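Local atomic coordinates of bacterial regulatory proteins, tetR family (Corynebacterium glutamicum, PDB entry 3AQT), a protein that probably binds DNA as a TetR-family transcriptional repressor and takes up resorcinol, its inducer, in a pocket of its all-helical ligand-binding domain. Residues A150-R163 against L180-I192. Residues are numbered along the deposited sequence; the frame is centred on the assembly and turned at random.
Sequences AHPVLMRILGPRAR and LDLATTCTFGSLI. With RCO (resorcinol), chain D.
D181 OD1 takes two N-H groups of R163 in a salt bridge. The bond from R163 NE to D181 OD1 is 2.8 Å long and nearly straight, at 164°. It lies close to the guanidinium plane and meets the oxygen nearly along its C-O axis. The second, from R163 NH2, is weak. The R163 chain runs extended from CG to NE, with CG anti to the backbone N, which carries the guanidinium across to helix 180-192. L180 CD2 lies over one face of that group, 3.6 Å from R163 NH1. Further along helix 180-192, H151 NE2 and T185 OG1 share a hydrogen bond of 2.9 Å. The H151 ring fits as a knob among T185, F188, G189 and I192, and M155 CG lies over one of its faces, toward the rim. Both segments belong to the C-terminal, ligand-binding domain of the TetR fold. Helix 150-157 crosses helix 180-192 at 133°, and segment 159-163 crosses it at 120°. F188 is a second knob, set among L154, M155, G159 and A162. L154 CB approaches F188 CD1 to 3.9 Å, and A162 CB comes within 3.7 Å of F188 CE2. The selenium of M155, a selenomethionine, lies obliquely beside the same ring. The outer end of F188 lines the resorcinol pocket: its CZ is 3.6 Å from L158 CB and 3.8 Å from resorcinol C5. D165 OD2 hydrogen-bonds the ligand. A193 of the second subunit packs on H151 and T185.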
loop_
_atom_site.group_PDB
_atom_site.type_symbol
_atom_site.label_atom_id
_atom_site.label_comp_id
_atom_site.label_asym_id
_atom_site.label_seq_id
_atom_site.Cartn_x
_atom_site.Cartn_y
_atom_site.Cartn_z
ATOM N N ALA B 150 -2.617 -1.628 8.352
ATOM C CA ALA B 150 -3.810 -0.906 7.914
ATOM C C ALA B 150 -4.483 -1.651 6.765
ATOM O O ALA B 150 -5.693 -1.855 6.768
ATOM C CB ALA B 150 -3.449 0.502 7.472
ATOM N N HIS B 151 -3.687 -2.075 5.793
ATOM C CA HIS B 151 -4.223 -2.780 4.643
ATOM C C HIS B 151 -5.022 -4.022 5.019
ATOM O O HIS B 151 -6.158 -4.186 4.584
ATOM C CB HIS B 151 -3.099 -3.164 3.682
ATOM C CG HIS B 151 -3.592 -3.709 2.380
ATOM N ND1 HIS B 151 -4.103 -2.904 1.383
ATOM C CD2 HIS B 151 -3.710 -4.982 1.931
ATOM C CE1 HIS B 151 -4.515 -3.658 0.379
ATOM N NE2 HIS B 151 -4.288 -4.922 0.687
ATOM N N PRO B 152 -4.439 -4.925 5.824
ATOM C CA PRO B 152 -5.166 -6.141 6.217
ATOM C C PRO B 152 -6.478 -5.839 6.951
ATOM O O PRO B 152 -7.474 -6.540 6.765
ATOM C CB PRO B 152 -4.164 -6.877 7.113
ATOM C CG PRO B 152 -2.837 -6.405 6.624
ATOM C CD PRO B 152 -3.065 -4.938 6.360
ATOM N N VAL B 153 -6.471 -4.812 7.798
ATOM C CA VAL B 153 -7.669 -4.431 8.543
ATOM C C VAL B 153 -8.720 -3.899 7.574
ATOM O O VAL B 153 -9.875 -4.307 7.612
ATOM C CB VAL B 153 -7.364 -3.347 9.609
ATOM C CG1 VAL B 153 -8.657 -2.917 10.293
ATOM C CG2 VAL B 153 -6.383 -3.884 10.648
ATOM N N LEU B 154 -8.313 -2.987 6.703
ATOM C CA LEU B 154 -9.226 -2.437 5.719
ATOM C C LEU B 154 -9.850 -3.563 4.896
ATOM O O LEU B 154 -11.045 -3.539 4.604
ATOM C CB LEU B 154 -8.495 -1.453 4.803
ATOM C CG LEU B 154 -8.183 -0.103 5.447
ATOM C CD1 LEU B 154 -7.231 0.689 4.575
ATOM C CD2 LEU B 154 -9.476 0.656 5.669
HETATM N N MSE B 155 -9.046 -4.564 4.553
HETATM C CA MSE B 155 -9.527 -5.692 3.764
HETATM C C MSE B 155 -10.515 -6.590 4.485
HETATM O O MSE B 155 -11.387 -7.185 3.858
HETATM C CB MSE B 155 -8.341 -6.520 3.254
HETATM C CG MSE B 155 -7.525 -5.809 2.177
HETATM SE SE MSE B 155 -8.385 -5.735 0.419
HETATM C CE MSE B 155 -9.935 -4.719 0.867
ATOM N N ARG B 156 -10.388 -6.697 5.802
ATOM C CA ARG B 156 -11.297 -7.542 6.570
ATOM C C ARG B 156 -12.644 -6.863 6.754
ATOM O O ARG B 156 -13.684 -7.512 6.725
ATOM C CB ARG B 156 -10.743 -7.834 7.973
ATOM C CG ARG B 156 -9.420 -8.538 8.028
ATOM C CD ARG B 156 -9.199 -9.142 9.400
ATOM N NE ARG B 156 -8.939 -8.161 10.458
ATOM C CZ ARG B 156 -7.723 -7.813 10.872
ATOM N NH1 ARG B 156 -6.645 -8.354 10.317
ATOM N NH2 ARG B 156 -7.583 -6.950 11.868
ATOM N N ILE B 157 -12.616 -5.553 6.955
ATOM C CA ILE B 157 -13.832 -4.796 7.211
ATOM C C ILE B 157 -14.505 -4.134 6.018
ATOM O O ILE B 157 -15.703 -4.318 5.816
ATOM C CB ILE B 157 -13.572 -3.708 8.280
ATOM C CG1 ILE B 157 -12.888 -4.331 9.501
ATOM C CG2 ILE B 157 -14.878 -3.052 8.687
ATOM C CD1 ILE B 157 -13.650 -5.455 10.257
ATOM N N LEU B 158 -13.753 -3.364 5.234
ATOM C CA LEU B 158 -14.335 -2.665 4.089
ATOM C C LEU B 158 -14.167 -3.380 2.754
ATOM O O LEU B 158 -14.839 -3.044 1.780
ATOM C CB LEU B 158 -13.748 -1.258 3.987
ATOM C CG LEU B 158 -13.963 -0.381 5.222
ATOM C CD1 LEU B 158 -13.294 0.973 5.019
ATOM C CD2 LEU B 158 -15.454 -0.216 5.476
ATOM N N GLY B 159 -13.286 -4.374 2.711
ATOM C CA GLY B 159 -13.058 -5.089 1.471
ATOM C C GLY B 159 -14.308 -5.741 0.909
ATOM O O GLY B 159 -14.620 -5.574 -0.277
ATOM N N PRO B 160 -15.048 -6.502 1.734
ATOM C CA PRO B 160 -16.263 -7.161 1.243
ATOM C C PRO B 160 -17.281 -6.162 0.719
ATOM O O PRO B 160 -18.038 -6.467 -0.202
ATOM C CB PRO B 160 -16.764 -7.922 2.464
ATOM C CG PRO B 160 -15.493 -8.215 3.227
ATOM C CD PRO B 160 -14.753 -6.906 3.123
ATOM N N ARG B 161 -17.291 -4.965 1.300
ATOM C CA ARG B 161 -18.223 -3.928 0.870
ATOM C C ARG B 161 -17.794 -3.335 -0.468
ATOM O O ARG B 161 -18.619 -3.095 -1.356
ATOM C CB ARG B 161 -18.319 -2.817 1.930
ATOM C CG ARG B 161 -18.983 -3.257 3.224
ATOM C CD ARG B 161 -19.057 -2.132 4.244
ATOM N NE ARG B 161 -19.972 -2.474 5.334
ATOM C CZ ARG B 161 -19.641 -3.171 6.418
ATOM N NH1 ARG B 161 -18.396 -3.608 6.592
ATOM N NH2 ARG B 161 -20.565 -3.460 7.319
ATOM N N ALA B 162 -16.496 -3.094 -0.605
ATOM C CA ALA B 162 -15.961 -2.525 -1.830
ATOM C C ALA B 162 -16.119 -3.533 -2.958
ATOM O O ALA B 162 -16.525 -3.185 -4.058
ATOM C CB ALA B 162 -14.493 -2.169 -1.647
ATOM N N ARG B 163 -15.804 -4.787 -2.675
ATOM C CA ARG B 163 -15.912 -5.822 -3.684
ATOM C C ARG B 163 -17.356 -5.879 -4.182
ATOM O O ARG B 163 -17.608 -5.989 -5.382
ATOM C CB ARG B 163 -15.484 -7.172 -3.091
ATOM C CG ARG B 163 -15.216 -8.258 -4.118
ATOM C CD ARG B 163 -14.739 -9.538 -3.450
ATOM N NE ARG B 163 -14.236 -10.514 -4.413
ATOM C CZ ARG B 163 -15.007 -11.220 -5.232
ATOM N NH1 ARG B 163 -16.325 -11.064 -5.206
ATOM N NH2 ARG B 163 -14.463 -12.080 -6.079
ATOM N N LEU B 180 -11.503 -9.278 -9.824
ATOM C CA LEU B 180 -12.224 -8.628 -8.744
ATOM C C LEU B 180 -11.460 -8.476 -7.428
ATOM O O LEU B 180 -11.554 -7.436 -6.766
ATOM C CB LEU B 180 -13.523 -9.387 -8.515
ATOM C CG LEU B 180 -14.771 -8.596 -8.145
ATOM C CD1 LEU B 180 -14.874 -7.313 -8.956
ATOM C CD2 LEU B 180 -15.972 -9.492 -8.403
ATOM N N ASP B 181 -10.717 -9.506 -7.036
ATOM C CA ASP B 181 -9.949 -9.439 -5.802
ATOM C C ASP B 181 -8.803 -8.453 -5.953
ATOM O O ASP B 181 -8.471 -7.718 -5.017
ATOM C CB ASP B 181 -9.414 -10.818 -5.420
ATOM C CG ASP B 181 -10.528 -11.814 -5.123
ATOM O OD1 ASP B 181 -11.554 -11.419 -4.526
ATOM O OD2 ASP B 181 -10.375 -13.000 -5.475
ATOM N N LEU B 182 -8.209 -8.427 -7.141
ATOM C CA LEU B 182 -7.112 -7.520 -7.420
ATOM C C LEU B 182 -7.587 -6.075 -7.324
ATOM O O LEU B 182 -6.939 -5.243 -6.697
ATOM C CB LEU B 182 -6.550 -7.774 -8.819
ATOM C CG LEU B 182 -5.442 -6.787 -9.209
ATOM C CD1 LEU B 182 -4.194 -7.096 -8.387
ATOM C CD2 LEU B 182 -5.135 -6.877 -10.697
ATOM N N ALA B 183 -8.725 -5.775 -7.941
ATOM C CA ALA B 183 -9.247 -4.415 -7.912
ATOM C C ALA B 183 -9.548 -3.991 -6.488
ATOM O O ALA B 183 -9.322 -2.845 -6.110
ATOM C CB ALA B 183 -10.501 -4.309 -8.768
ATOM N N THR B 184 -10.059 -4.910 -5.688
ATOM C CA THR B 184 -10.372 -4.574 -4.307
ATOM C C THR B 184 -9.104 -4.281 -3.503
ATOM O O THR B 184 -9.009 -3.261 -2.823
ATOM C CB THR B 184 -11.155 -5.721 -3.617
ATOM O OG1 THR B 184 -12.404 -5.910 -4.296
ATOM C CG2 THR B 184 -11.425 -5.384 -2.149
ATOM N N THR B 185 -8.124 -5.170 -3.592
ATOM C CA THR B 185 -6.901 -4.974 -2.839
ATOM C C THR B 185 -6.088 -3.769 -3.320
ATOM O O THR B 185 -5.482 -3.067 -2.508
ATOM C CB THR B 185 -6.031 -6.252 -2.850
ATOM O OG1 THR B 185 -5.006 -6.129 -1.859
ATOM C CG2 THR B 185 -5.397 -6.473 -4.212
ATOM N N CYS B 186 -6.088 -3.511 -4.626
ATOM C CA CYS B 186 -5.345 -2.372 -5.163
ATOM C C CYS B 186 -5.984 -1.055 -4.748
ATOM O O CYS B 186 -5.292 -0.059 -4.513
ATOM C CB CYS B 186 -5.264 -2.445 -6.689
ATOM S SG CYS B 186 -4.091 -3.678 -7.284
ATOM N N THR B 187 -7.310 -1.055 -4.667
ATOM C CA THR B 187 -8.048 0.131 -4.266
ATOM C C THR B 187 -7.572 0.572 -2.882
ATOM O O THR B 187 -7.247 1.737 -2.671
ATOM C CB THR B 187 -9.567 -0.154 -4.228
ATOM O OG1 THR B 187 -10.013 -0.504 -5.541
ATOM C CG2 THR B 187 -10.334 1.060 -3.749
ATOM N N PHE B 188 -7.519 -0.363 -1.940
ATOM C CA PHE B 188 -7.080 -0.019 -0.601
ATOM C C PHE B 188 -5.574 0.252 -0.496
ATOM O O PHE B 188 -5.134 1.044 0.347
ATOM C CB PHE B 188 -7.556 -1.095 0.370
ATOM C CG PHE B 188 -9.029 -1.019 0.631
ATOM C CD1 PHE B 188 -9.552 0.021 1.389
ATOM C CD2 PHE B 188 -9.905 -1.919 0.043
ATOM C CE1 PHE B 188 -10.923 0.166 1.550
ATOM C CE2 PHE B 188 -11.281 -1.787 0.197
ATOM C CZ PHE B 188 -11.793 -0.740 0.953
ATOM N N GLY B 189 -4.788 -0.383 -1.358
ATOM C CA GLY B 189 -3.363 -0.128 -1.354
ATOM C C GLY B 189 -3.167 1.316 -1.781
ATOM O O GLY B 189 -2.357 2.044 -1.204
ATOM N N SER B 190 -3.933 1.734 -2.789
ATOM C CA SER B 190 -3.876 3.107 -3.305
ATOM C C SER B 190 -4.414 4.107 -2.296
ATOM O O SER B 190 -3.880 5.210 -2.157
ATOM C CB SER B 190 -4.705 3.239 -4.580
ATOM O OG SER B 190 -4.147 2.476 -5.632
ATOM N N LEU B 191 -5.484 3.728 -1.605
ATOM C CA LEU B 191 -6.095 4.606 -0.617
ATOM C C LEU B 191 -5.065 4.979 0.439
ATOM O O LEU B 191 -4.866 6.158 0.738
ATOM C CB LEU B 191 -7.290 3.915 0.044
ATOM C CG LEU B 191 -8.024 4.698 1.141
ATOM C CD1 LEU B 191 -8.813 5.846 0.530
ATOM C CD2 LEU B 191 -8.963 3.759 1.884
ATOM N N ILE B 192 -4.403 3.967 0.991
ATOM C CA ILE B 192 -3.394 4.185 2.017
ATOM C C ILE B 192 -2.308 5.154 1.536
ATOM O O ILE B 192 -1.998 6.139 2.215
ATOM C CB ILE B 192 -2.754 2.840 2.448
ATOM C CG1 ILE B 192 -3.818 1.975 3.131
ATOM C CG2 ILE B 192 -1.563 3.095 3.367
ATOM C CD1 ILE B 192 -3.433 0.510 3.316
HETATM C C1 RCO D . -16.659 0.815 1.141
HETATM C C2 RCO D . -17.352 0.702 -0.105
HETATM C C3 RCO D . -16.682 1.012 -1.320
HETATM C C4 RCO D . -15.338 1.423 -1.283
HETATM C C5 RCO D . -14.657 1.534 -0.060
HETATM C C6 RCO D . -15.320 1.228 1.159
HETATM O O1 RCO D . -17.323 0.512 2.326
HETATM O O3 RCO D . -17.330 0.915 -2.548
#